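Alpha-14 giardin (Giardia lamblia, PDB 3CHJ) binds calcium and phospholipid as an annexin and may act as a calcium-regulated structural element linking the membrane to the underlying axoneme. Local coordinates at residues 216-221 with 236-241; 223-226 with 232-235; 16-21 with 29-34. All blocks are in the same frame, centred on the assembly; numbering follows the deposited sequence.

Interaction 1: 216-221 with 236-241; sequences SLRAGV and AHDFLY
Two neighbouring helices of the all-helical annexin fold, 217-224 and 227-241, pack nearly antiparallel here, their local axes at 159° and 11.0 Å apart, and are joined by an arginine-aspartate salt bridge backed by a histidine. R218 reaches across with its chain extended as far as NE and takes D238 side-on. R218 NE donates to D238 OD1 over 2.8 Å, and R218 NH2 donates to D238 OD2 over the same 2.8 Å. Both nitrogens come from the syn side of the carboxylate, somewhat out of its plane, and the two flat groups are turned only 13° apart, so the pair of bonds fixes the rotation of each. On the way R218 passes over the imidazole of H237: its CB sits 3.9 Å from the centroid of the H237 ring, almost on the ring normal, a CH-pi contact. The guanidinium plane is nearly perpendicular to the H237 ring, with H237 ND1 near the guanidinium's edge, while L217 CD2 comes up to the ring's edge. H237 NE2 is hydrogen-bonded to H205 ND1 of helix 198-211, and R218 NH1 has a second acid partner in E222. The shared acceptor, D238 OD1, is thus gripped twice: besides R218 NE on its syn side it receives H237 ND1 on its anti side, at 2.9 Å from ND1 to OD1.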
ATOM      1  N   SER A 216      -2.429 -22.874  -9.978  1.00 15.75           N
ATOM      2  CA  SER A 216      -1.936 -21.569  -9.498  1.00 15.49           C
ATOM      3  C   SER A 216      -1.925 -21.464  -7.974  1.00 14.41           C
ATOM      4  O   SER A 216      -2.925 -21.796  -7.331  1.00 14.59           O
ATOM      5  CB  SER A 216      -2.804 -20.447 -10.066  1.00 16.44           C
ATOM      6  OG  SER A 216      -2.714 -19.288  -9.262  1.00 15.48           O
ATOM      7  N   LEU A 217      -0.813 -20.990  -7.413  1.00 14.96           N
ATOM      8  CA  LEU A 217      -0.698 -20.811  -5.965  1.00 14.30           C
ATOM      9  C   LEU A 217      -1.715 -19.775  -5.485  1.00 13.77           C
ATOM     10  O   LEU A 217      -2.391 -19.990  -4.475  1.00 13.57           O
ATOM     11  CB  LEU A 217       0.731 -20.410  -5.593  1.00 14.26           C
ATOM     12  CG  LEU A 217       1.035 -20.006  -4.144  1.00 15.05           C
ATOM     13  CD1 LEU A 217       0.676 -21.149  -3.200  1.00 17.75           C
ATOM     14  CD2 LEU A 217       2.520 -19.635  -4.030  1.00 15.70           C
ATOM     15  N   ARG A 218      -1.849 -18.676  -6.227  1.00 13.50           N
ATOM     16  CA  ARG A 218      -2.850 -17.657  -5.863  1.00 12.89           C
ATOM     17  C   ARG A 218      -4.275 -18.197  -5.921  1.00 12.21           C
ATOM     18  O   ARG A 218      -5.098 -17.826  -5.096  1.00 12.17           O
ATOM     19  CB  ARG A 218      -2.714 -16.414  -6.725  1.00 12.90           C
ATOM     20  CG  ARG A 218      -3.376 -15.163  -6.081  1.00 14.81           C
ATOM     21  CD  ARG A 218      -3.258 -14.076  -7.087  1.00 13.99           C
ATOM     22  NE  ARG A 218      -3.584 -12.718  -6.639  1.00 14.73           N
ATOM     23  CZ  ARG A 218      -4.802 -12.188  -6.629  1.00 16.77           C
ATOM     24  NH1 ARG A 218      -5.865 -12.933  -6.944  1.00 19.35           N
ATOM     25  NH2 ARG A 218      -4.950 -10.910  -6.272  1.00 16.24           N
ATOM     26  N   ALA A 219      -4.584 -19.051  -6.898  1.00 12.91           N
ATOM     27  CA  ALA A 219      -5.890 -19.704  -6.928  1.00 13.14           C
ATOM     28  C   ALA A 219      -6.125 -20.562  -5.678  1.00 13.16           C
ATOM     29  O   ALA A 219      -7.249 -20.639  -5.177  1.00 14.23           O
ATOM     30  CB  ALA A 219      -6.030 -20.538  -8.214  1.00 13.40           C
ATOM     31  N   GLY A 220      -5.050 -21.194  -5.178  1.00 13.16           N
ATOM     32  CA  GLY A 220      -5.095 -21.968  -3.942  1.00 13.12           C
ATOM     33  C   GLY A 220      -5.396 -21.093  -2.731  1.00 13.33           C
ATOM     34  O   GLY A 220      -6.122 -21.494  -1.835  1.00 12.87           O
ATOM     35  N   VAL A 221      -4.857 -19.878  -2.728  1.00 12.46           N
ATOM     36  CA  VAL A 221      -5.175 -18.900  -1.675  1.00 13.62           C
ATOM     37  C   VAL A 221      -6.663 -18.603  -1.677  1.00 13.91           C
ATOM     38  O   VAL A 221      -7.310 -18.572  -0.621  1.00 13.96           O
ATOM     39  CB  VAL A 221      -4.358 -17.595  -1.847  1.00 13.88           C
ATOM     40  CG1 VAL A 221      -4.969 -16.462  -1.010  1.00 13.84           C
ATOM     41  CG2 VAL A 221      -2.899 -17.837  -1.454  1.00 14.51           C
ATOM     42  N   ALA A 236      -0.427 -10.206  -0.070  1.00  9.99           N
ATOM     43  CA  ALA A 236       0.938 -10.650   0.240  1.00  9.91           C
ATOM     44  C   ALA A 236       1.504 -11.413  -0.951  1.00 10.57           C
ATOM     45  O   ALA A 236       2.653 -11.191  -1.348  1.00 10.68           O
ATOM     46  CB  ALA A 236       0.972 -11.522   1.483  1.00 10.29           C
ATOM     47  N   HIS A 237       0.699 -12.306  -1.523  1.00  9.70           N
ATOM     48  CA  HIS A 237       1.120 -13.009  -2.743  1.00 10.37           C
ATOM     49  C   HIS A 237       1.586 -12.028  -3.818  1.00 10.82           C
ATOM     50  O   HIS A 237       2.690 -12.138  -4.357  1.00 10.85           O
ATOM     51  CB  HIS A 237      -0.004 -13.884  -3.324  1.00 11.20           C
ATOM     52  CG  HIS A 237       0.358 -14.481  -4.651  1.00 11.95           C
ATOM     53  ND1 HIS A 237       0.308 -13.759  -5.825  1.00 14.46           N
ATOM     54  CD2 HIS A 237       0.832 -15.706  -4.979  1.00 15.16           C
ATOM     55  CE1 HIS A 237       0.733 -14.520  -6.823  1.00 15.52           C
ATOM     56  NE2 HIS A 237       1.041 -15.710  -6.336  1.00 16.24           N
ATOM     57  N   ASP A 238       0.731 -11.065  -4.133  1.00 10.23           N
ATOM     58  CA  ASP A 238       0.989 -10.142  -5.215  1.00 11.25           C
ATOM     59  C   ASP A 238       2.177  -9.229  -4.903  1.00 11.66           C
ATOM     60  O   ASP A 238       2.993  -8.942  -5.789  1.00 11.89           O
ATOM     61  CB  ASP A 238      -0.272  -9.331  -5.477  1.00 11.29           C
ATOM     62  CG  ASP A 238      -1.372 -10.157  -6.129  1.00 13.35           C
ATOM     63  OD1 ASP A 238      -1.162 -11.361  -6.440  1.00 13.10           O
ATOM     64  OD2 ASP A 238      -2.465  -9.603  -6.355  1.00 15.43           O
ATOM     65  N   PHE A 239       2.278  -8.767  -3.657  1.00 11.42           N
ATOM     66  CA  PHE A 239       3.397  -7.903  -3.299  1.00 12.12           C
ATOM     67  C   PHE A 239       4.733  -8.612  -3.465  1.00 12.09           C
ATOM     68  O   PHE A 239       5.680  -8.060  -4.019  1.00 12.66           O
ATOM     69  CB  PHE A 239       3.269  -7.353  -1.873  1.00 12.90           C
ATOM     70  CG  PHE A 239       4.508  -6.633  -1.407  1.00 14.79           C
ATOM     71  CD1 PHE A 239       4.833  -5.392  -1.948  1.00 17.16           C
ATOM     72  CD2 PHE A 239       5.345  -7.206  -0.453  1.00 17.45           C
ATOM     73  CE1 PHE A 239       6.009  -4.707  -1.526  1.00 18.59           C
ATOM     74  CE2 PHE A 239       6.514  -6.532  -0.022  1.00 19.54           C
ATOM     75  CZ  PHE A 239       6.824  -5.284  -0.568  1.00 18.38           C
ATOM     76  N   LEU A 240       4.797  -9.841  -3.006  1.00 11.52           N
ATOM     77  CA  LEU A 240       6.047 -10.608  -3.107  1.00 13.04           C
ATOM     78  C   LEU A 240       6.328 -10.906  -4.576  1.00 14.33           C
ATOM     79  O   LEU A 240       7.461 -10.762  -5.034  1.00 15.23           O
ATOM     80  CB  LEU A 240       5.956 -11.866  -2.262  1.00 13.39           C
ATOM     81  CG  LEU A 240       5.907 -11.590  -0.750  1.00 13.48           C
ATOM     82  CD1 LEU A 240       5.497 -12.845   0.033  1.00 12.48           C
ATOM     83  CD2 LEU A 240       7.248 -11.021  -0.260  1.00 15.62           C
ATOM     84  N   TYR A 241       5.294 -11.238  -5.331  1.00 13.81           N
ATOM     85  CA  TYR A 241       5.491 -11.678  -6.706  1.00 14.38           C
ATOM     86  C   TYR A 241       5.785 -10.525  -7.638  1.00 14.68           C
ATOM     87  O   TYR A 241       6.734 -10.597  -8.420  1.00 15.83           O
ATOM     88  CB  TYR A 241       4.300 -12.481  -7.211  1.00 14.07           C
ATOM     89  CG  TYR A 241       4.661 -13.279  -8.433  1.00 15.45           C
ATOM     90  CD1 TYR A 241       5.443 -14.424  -8.313  1.00 15.82           C
ATOM     91  CD2 TYR A 241       4.236 -12.887  -9.687  1.00 15.46           C
ATOM     92  CE1 TYR A 241       5.809 -15.168  -9.416  1.00 17.50           C
ATOM     93  CE2 TYR A 241       4.607 -13.632 -10.824  1.00 16.84           C
ATOM     94  CZ  TYR A 241       5.378 -14.784 -10.655  1.00 17.28           C
ATOM     95  OH  TYR A 241       5.752 -15.542 -11.755  1.00 19.61           O
TER

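Interaction 2: 223-226 with 232-235; sequences DEFQ and AFKL. With CA (calcium ion), chain B.
The rings of F225 and F233 lie face against face in an offset stack, their centroids 4.3 Å apart and their planes only 10° from parallel. F233 CD2 sits over the middle of the F225 ring, and F225 CZ in turn sits over the middle of F233. The closest pair of atoms is F225 CE2 and F233 CG at 3.8 Å. The opposite face of F225 is covered by E224 CG, 3.7 Å above the ring plane, so this phenyl group is sandwiched between the aliphatic part of its own neighbour and a ring from helix 227-241. Further aromatics close in from helix 186-195, where W189 meets F225 and F193 meets F233, each edge-to-face. E224 carries its CG anti to the backbone N (chi1 -178°) and then bends at chi2 (79°), which turns the carboxylate away from the stack and onto the calcium. Both oxygens bind: E224 OE1 and OE2 each lie 2.5 Å from the calcium ion. OE2 also accepts a hydrogen bond from W189. Backbone oxygens of A175, T178 and G180 and a carboxylate oxygen of E185 join the bidentate E224, an acid about 40 residues downstream, as in the interhelical-loop calcium sites of annexins.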
ATOM      1  N   ASP A 223      -9.058 -20.517  -2.786  1.00 15.26           N
ATOM      2  CA  ASP A 223      -9.766 -21.701  -2.289  1.00 16.12           C
ATOM      3  C   ASP A 223      -9.790 -21.706  -0.765  1.00 15.76           C
ATOM      4  O   ASP A 223     -10.821 -21.978  -0.148  1.00 16.89           O
ATOM      5  CB  ASP A 223      -9.108 -23.000  -2.767  1.00 16.37           C
ATOM      6  CG  ASP A 223      -9.273 -23.242  -4.251  1.00 19.80           C
ATOM      7  OD1 ASP A 223     -10.073 -22.543  -4.905  1.00 22.58           O
ATOM      8  OD2 ASP A 223      -8.587 -24.147  -4.764  1.00 22.61           O
ATOM      9  N   GLU A 224      -8.646 -21.377  -0.172  1.00 15.03           N
ATOM     10  CA  GLU A 224      -8.413 -21.601   1.266  1.00 14.81           C
ATOM     11  C   GLU A 224      -9.062 -20.575   2.182  1.00 14.50           C
ATOM     12  O   GLU A 224      -9.503 -20.910   3.293  1.00 14.96           O
ATOM     13  CB  GLU A 224      -6.905 -21.664   1.558  1.00 15.33           C
ATOM     14  CG  GLU A 224      -6.537 -21.943   3.034  1.00 16.15           C
ATOM     15  CD  GLU A 224      -6.665 -23.416   3.445  1.00 18.52           C
ATOM     16  OE1 GLU A 224      -7.609 -24.110   3.002  1.00 20.54           O
ATOM     17  OE2 GLU A 224      -5.824 -23.886   4.231  1.00 17.69           O
ATOM     18  N   PHE A 225      -9.079 -19.329   1.732  1.00 13.09           N
ATOM     19  CA  PHE A 225      -9.428 -18.220   2.606  1.00 12.70           C
ATOM     20  C   PHE A 225     -10.655 -17.489   2.127  1.00 12.51           C
ATOM     21  O   PHE A 225     -11.024 -17.581   0.963  1.00 13.18           O
ATOM     22  CB  PHE A 225      -8.269 -17.233   2.656  1.00 12.21           C
ATOM     23  CG  PHE A 225      -6.998 -17.797   3.252  1.00 10.97           C
ATOM     24  CD1 PHE A 225      -6.909 -18.011   4.624  1.00 12.00           C
ATOM     25  CD2 PHE A 225      -5.900 -18.108   2.451  1.00  9.98           C
ATOM     26  CE1 PHE A 225      -5.717 -18.523   5.206  1.00 12.75           C
ATOM     27  CE2 PHE A 225      -4.710 -18.622   3.017  1.00 12.21           C
ATOM     28  CZ  PHE A 225      -4.634 -18.835   4.406  1.00 11.91           C
ATOM     29  N   GLN A 226     -11.272 -16.758   3.049  1.00 12.19           N
ATOM     30  CA  GLN A 226     -12.370 -15.859   2.732  1.00 13.02           C
ATOM     31  C   GLN A 226     -12.214 -14.533   3.470  1.00 12.09           C
ATOM     32  O   GLN A 226     -11.362 -14.398   4.351  1.00 12.46           O
ATOM     33  CB  GLN A 226     -13.731 -16.504   3.055  1.00 13.57           C
ATOM     34  CG  GLN A 226     -13.997 -16.613   4.549  1.00 14.94           C
ATOM     35  CD  GLN A 226     -15.335 -17.258   4.806  1.00 16.91           C
ATOM     36  OE1 GLN A 226     -15.499 -18.462   4.582  1.00 19.07           O
ATOM     37  NE2 GLN A 226     -16.310 -16.459   5.235  1.00 19.45           N
ATOM     38  N   ALA A 232      -5.858 -10.383   2.431  1.00  9.86           N
ATOM     39  CA  ALA A 232      -4.506 -10.282   2.993  1.00  9.22           C
ATOM     40  C   ALA A 232      -3.544 -11.246   2.306  1.00  9.94           C
ATOM     41  O   ALA A 232      -2.458 -10.837   1.910  1.00 10.20           O
ATOM     42  CB  ALA A 232      -4.524 -10.518   4.475  1.00 10.19           C
ATOM     43  N   PHE A 233      -3.933 -12.507   2.153  1.00  9.87           N
ATOM     44  CA  PHE A 233      -3.006 -13.471   1.519  1.00  8.99           C
ATOM     45  C   PHE A 233      -2.852 -13.240   0.025  1.00  9.90           C
ATOM     46  O   PHE A 233      -1.755 -13.463  -0.531  1.00 10.03           O
ATOM     47  CB  PHE A 233      -3.384 -14.913   1.863  1.00  9.77           C
ATOM     48  CG  PHE A 233      -2.925 -15.324   3.228  1.00  8.94           C
ATOM     49  CD1 PHE A 233      -1.721 -16.031   3.376  1.00 11.10           C
ATOM     50  CD2 PHE A 233      -3.656 -14.991   4.358  1.00  9.96           C
ATOM     51  CE1 PHE A 233      -1.254 -16.412   4.653  1.00 11.14           C
ATOM     52  CE2 PHE A 233      -3.202 -15.364   5.637  1.00 11.09           C
ATOM     53  CZ  PHE A 233      -2.011 -16.092   5.781  1.00 11.03           C
ATOM     54  N   LYS A 234      -3.912 -12.779  -0.639  1.00  9.73           N
ATOM     55  CA  LYS A 234      -3.775 -12.382  -2.046  1.00 10.30           C
ATOM     56  C   LYS A 234      -2.826 -11.181  -2.166  1.00 10.37           C
ATOM     57  O   LYS A 234      -1.958 -11.147  -3.053  1.00 10.68           O
ATOM     58  CB  LYS A 234      -5.132 -12.005  -2.639  1.00 11.23           C
ATOM     59  CG  LYS A 234      -6.037 -13.170  -2.968  1.00 11.58           C
ATOM     60  CD  LYS A 234      -7.360 -12.631  -3.494  1.00 13.87           C
ATOM     61  CE  LYS A 234      -8.142 -13.765  -4.106  1.00 18.80           C
ATOM     62  NZ  LYS A 234      -9.414 -13.288  -4.734  1.00 22.53           N
ATOM     63  N   LEU A 235      -2.988 -10.208  -1.271  1.00 10.38           N
ATOM     64  CA  LEU A 235      -2.167  -8.997  -1.312  1.00 10.50           C
ATOM     65  C   LEU A 235      -0.694  -9.345  -1.056  1.00 10.12           C
ATOM     66  O   LEU A 235       0.172  -8.864  -1.794  1.00 11.07           O
ATOM     67  CB  LEU A 235      -2.694  -7.965  -0.309  1.00 11.15           C
ATOM     68  CG  LEU A 235      -1.908  -6.649  -0.336  1.00 10.65           C
ATOM     69  CD1 LEU A 235      -2.050  -5.955  -1.674  1.00 13.73           C
ATOM     70  CD2 LEU A 235      -2.349  -5.740   0.825  1.00 11.41           C
TER
HETATM   71 CA    CA B 338      -6.710 -26.183   4.063  1.00 19.50          CA

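Interaction 3: 16-21 with 29-34; sequences VQKVVE and RLDLIE
K18 and D31 meet by a methylene rather than by their charges: K18 CE rests 3.7 Å from D31 CG, while K18 NZ stays 4.6 Å from D31 OD1, beyond a salt bridge. The lysine is stretched out along its whole length, with CG anti to the backbone N (chi1 -169°), and this carries CE from helix 12-24 across to the carboxylate, the two side chains crossing at about a right angle. D31 OD2 is tied back to the first helix by a water, which donates to OD2 over 2.7 Å and to the backbone oxygen K18 O over 2.8 Å. V19 and L32 make the apolar half of the contact, and their CA atoms are the nearest pair across it at 6.2 Å. The V19 branch opposite its backbone N (chi1 170°), CG1, touches L32 CD2 at 3.8 Å; L32 keeps its CG beside its own backbone N (chi1 -59°), and the two side chains again cross steeply. F51 of helix 41-55 also packs on V19, and A22 and C23 on L32. The arrangement is a loop-connected pair of consecutive helices, 12-24 and 31-38, near the start of the annexin chain, with an apolar V19-L32 side and a water-bridged polar side.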
ATOM      1  N   VAL A  16       6.178  27.078  -3.335  1.00 21.58           N
ATOM      2  CA  VAL A  16       5.156  27.554  -2.396  1.00 21.55           C
ATOM      3  C   VAL A  16       4.113  28.430  -3.110  1.00 21.81           C
ATOM      4  O   VAL A  16       2.897  28.242  -2.927  1.00 21.11           O
ATOM      5  CB  VAL A  16       5.800  28.280  -1.181  1.00 21.96           C
ATOM      6  CG1 VAL A  16       4.762  29.048  -0.354  1.00 20.83           C
ATOM      7  CG2 VAL A  16       6.530  27.266  -0.299  1.00 21.54           C
ATOM      8  N   GLN A  17       4.577  29.370  -3.938  1.00 22.39           N
ATOM      9  CA  GLN A  17       3.636  30.247  -4.643  1.00 23.09           C
ATOM     10  C   GLN A  17       2.778  29.460  -5.638  1.00 22.24           C
ATOM     11  O   GLN A  17       1.601  29.778  -5.840  1.00 22.33           O
ATOM     12  CB  GLN A  17       4.337  31.462  -5.277  1.00 24.24           C
ATOM     13  CG  GLN A  17       5.257  31.182  -6.467  1.00 29.21           C
ATOM     14  CD  GLN A  17       4.563  31.317  -7.832  1.00 36.39           C
ATOM     15  OE1 GLN A  17       4.120  32.406  -8.219  1.00 40.47           O
ATOM     16  NE2 GLN A  17       4.499  30.214  -8.576  1.00 37.33           N
ATOM     17  N   LYS A  18       3.347  28.393  -6.201  1.00 21.46           N
ATOM     18  CA  LYS A  18       2.595  27.549  -7.125  1.00 21.31           C
ATOM     19  C   LYS A  18       1.463  26.816  -6.385  1.00 19.91           C
ATOM     20  O   LYS A  18       0.357  26.637  -6.924  1.00 19.73           O
ATOM     21  CB  LYS A  18       3.517  26.541  -7.809  1.00 21.71           C
ATOM     22  CG  LYS A  18       2.856  25.831  -8.969  1.00 24.82           C
ATOM     23  CD  LYS A  18       3.838  24.915  -9.703  1.00 28.23           C
ATOM     24  CE  LYS A  18       3.209  24.340 -10.958  1.00 30.91           C
ATOM     25  NZ  LYS A  18       4.071  23.271 -11.550  1.00 33.63           N
ATOM     26  N   VAL A  19       1.759  26.377  -5.162  1.00 19.20           N
ATOM     27  CA  VAL A  19       0.771  25.742  -4.286  1.00 18.18           C
ATOM     28  C   VAL A  19      -0.364  26.721  -3.939  1.00 18.68           C
ATOM     29  O   VAL A  19      -1.544  26.396  -4.088  1.00 18.26           O
ATOM     30  CB  VAL A  19       1.438  25.171  -2.999  1.00 17.80           C
ATOM     31  CG1 VAL A  19       0.396  24.720  -1.978  1.00 18.29           C
ATOM     32  CG2 VAL A  19       2.377  24.007  -3.373  1.00 17.97           C
ATOM     33  N   VAL A  20       0.007  27.927  -3.518  1.00 19.66           N
ATOM     34  CA  VAL A  20      -0.968  28.990  -3.273  1.00 20.08           C
ATOM     35  C   VAL A  20      -1.884  29.215  -4.489  1.00 20.43           C
ATOM     36  O   VAL A  20      -3.101  29.167  -4.374  1.00 20.53           O
ATOM     37  CB  VAL A  20      -0.253  30.300  -2.886  1.00 20.66           C
ATOM     38  CG1 VAL A  20      -1.236  31.470  -2.892  1.00 20.91           C
ATOM     39  CG2 VAL A  20       0.379  30.151  -1.515  1.00 19.58           C
ATOM     40  N   GLU A  21      -1.291  29.415  -5.654  1.00 21.21           N
ATOM     41  CA  GLU A  21      -2.072  29.696  -6.852  1.00 22.46           C
ATOM     42  C   GLU A  21      -2.978  28.533  -7.252  1.00 21.68           C
ATOM     43  O   GLU A  21      -4.100  28.733  -7.718  1.00 22.37           O
ATOM     44  CB  GLU A  21      -1.149  30.125  -7.986  1.00 22.65           C
ATOM     45  CG  GLU A  21      -0.507  31.499  -7.704  1.00 25.39           C
ATOM     46  CD  GLU A  21       0.414  31.986  -8.801  1.00 25.77           C
ATOM     47  OE1 GLU A  21       0.448  31.372  -9.894  1.00 32.64           O
ATOM     48  OE2 GLU A  21       1.108  33.007  -8.577  1.00 30.32           O
ATOM     49  N   ARG A  29      -5.804  23.323  -9.983  1.00 18.57           N
ATOM     50  CA  ARG A  29      -5.749  22.425  -8.823  1.00 18.37           C
ATOM     51  C   ARG A  29      -4.761  21.278  -9.018  1.00 17.43           C
ATOM     52  O   ARG A  29      -4.098  20.853  -8.054  1.00 16.55           O
ATOM     53  CB  ARG A  29      -7.121  21.841  -8.502  1.00 18.34           C
ATOM     54  CG  ARG A  29      -8.078  22.810  -7.814  1.00 20.34           C
ATOM     55  CD  ARG A  29      -7.678  23.078  -6.356  1.00 21.20           C
ATOM     56  NE  ARG A  29      -8.783  23.709  -5.625  1.00 23.13           N
ATOM     57  CZ  ARG A  29      -9.151  24.983  -5.766  1.00 23.14           C
ATOM     58  NH1 ARG A  29      -8.489  25.787  -6.589  1.00 22.70           N
ATOM     59  NH2 ARG A  29     -10.175  25.451  -5.060  1.00 24.36           N
ATOM     60  N   LEU A  30      -4.649  20.768 -10.246  1.00 17.13           N
ATOM     61  CA  LEU A  30      -3.762  19.617 -10.475  1.00 17.10           C
ATOM     62  C   LEU A  30      -2.275  19.962 -10.390  1.00 16.80           C
ATOM     63  O   LEU A  30      -1.417  19.065 -10.373  1.00 17.23           O
ATOM     64  CB  LEU A  30      -4.103  18.880 -11.771  1.00 16.93           C
ATOM     65  CG  LEU A  30      -5.446  18.150 -11.770  1.00 18.09           C
ATOM     66  CD1 LEU A  30      -5.768  17.668 -13.185  1.00 19.22           C
ATOM     67  CD2 LEU A  30      -5.527  16.972 -10.754  1.00 18.24           C
ATOM     68  N   ASP A  31      -1.946  21.254 -10.302  1.00 16.37           N
ATOM     69  CA  ASP A  31      -0.573  21.622 -10.025  1.00 16.46           C
ATOM     70  C   ASP A  31      -0.086  21.001  -8.717  1.00 15.34           C
ATOM     71  O   ASP A  31       1.099  20.723  -8.565  1.00 15.46           O
ATOM     72  CB  ASP A  31      -0.389  23.143  -9.986  1.00 17.56           C
ATOM     73  CG  ASP A  31      -0.474  23.783 -11.371  1.00 21.94           C
ATOM     74  OD1 ASP A  31      -0.438  23.064 -12.393  1.00 24.76           O
ATOM     75  OD2 ASP A  31      -0.576  25.026 -11.429  1.00 24.75           O
ATOM     76  N   LEU A  32      -0.997  20.816  -7.766  1.00 14.37           N
ATOM     77  CA  LEU A  32      -0.627  20.167  -6.513  1.00 13.77           C
ATOM     78  C   LEU A  32      -0.113  18.760  -6.759  1.00 13.82           C
ATOM     79  O   LEU A  32       0.776  18.303  -6.041  1.00 13.58           O
ATOM     80  CB  LEU A  32      -1.809  20.111  -5.535  1.00 13.55           C
ATOM     81  CG  LEU A  32      -2.401  21.477  -5.139  1.00 14.75           C
ATOM     82  CD1 LEU A  32      -3.645  21.278  -4.305  1.00 15.15           C
ATOM     83  CD2 LEU A  32      -1.363  22.311  -4.394  1.00 16.96           C
ATOM     84  N   ILE A  33      -0.703  18.090  -7.750  1.00 13.88           N
ATOM     85  CA  ILE A  33      -0.338  16.718  -8.106  1.00 14.32           C
ATOM     86  C   ILE A  33       0.919  16.691  -8.969  1.00 14.77           C
ATOM     87  O   ILE A  33       1.805  15.851  -8.763  1.00 14.84           O
ATOM     88  CB  ILE A  33      -1.505  16.004  -8.814  1.00 14.07           C
ATOM     89  CG1 ILE A  33      -2.753  15.962  -7.923  1.00 13.98           C
ATOM     90  CG2 ILE A  33      -1.091  14.612  -9.253  1.00 14.97           C
ATOM     91  CD1 ILE A  33      -2.574  15.281  -6.539  1.00 15.47           C
ATOM     92  N   GLU A  34       1.018  17.632  -9.916  1.00 14.90           N
ATOM     93  CA  GLU A  34       2.254  17.790 -10.686  1.00 16.36           C
ATOM     94  C   GLU A  34       3.466  18.012  -9.783  1.00 15.87           C
ATOM     95  O   GLU A  34       4.531  17.397  -9.970  1.00 15.40           O
ATOM     96  CB  GLU A  34       2.103  18.886 -11.753  1.00 17.28           C
ATOM     97  CG  GLU A  34       1.055  18.543 -12.828  1.00 22.09           C
ATOM     98  CD  GLU A  34       1.471  17.405 -13.790  1.00 26.98           C
ATOM     99  OE1 GLU A  34       0.860  17.315 -14.883  1.00 30.75           O
ATOM    100  OE2 GLU A  34       2.369  16.591 -13.471  1.00 28.12           O
TER
HETATM  101  O   HOH W   1      -0.340  27.000  -9.591  1.00 23.21           O

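Interactions 1 and 2 join the same two helices, 217-224 and 227-241, and their centres are about 8 Å apart. The residues of interaction 2 fall between the two segments of interaction 1 in sequence, so one hairpin of helices is held at successive levels. They also touch directly, V221 CG1 lying 3.6 Å from F233 CB. This helix pair carries the calcium ligand E224 at the interaction 2 end, while the side chain of L217 in interaction 1 is about 12 Å from the ion. Interaction 3 comes first along the chain, its centre about 39 Å from that of interaction 1 and about 41 Å from that of interaction 2; it joins helices across the molecule's centre and takes no part in that site.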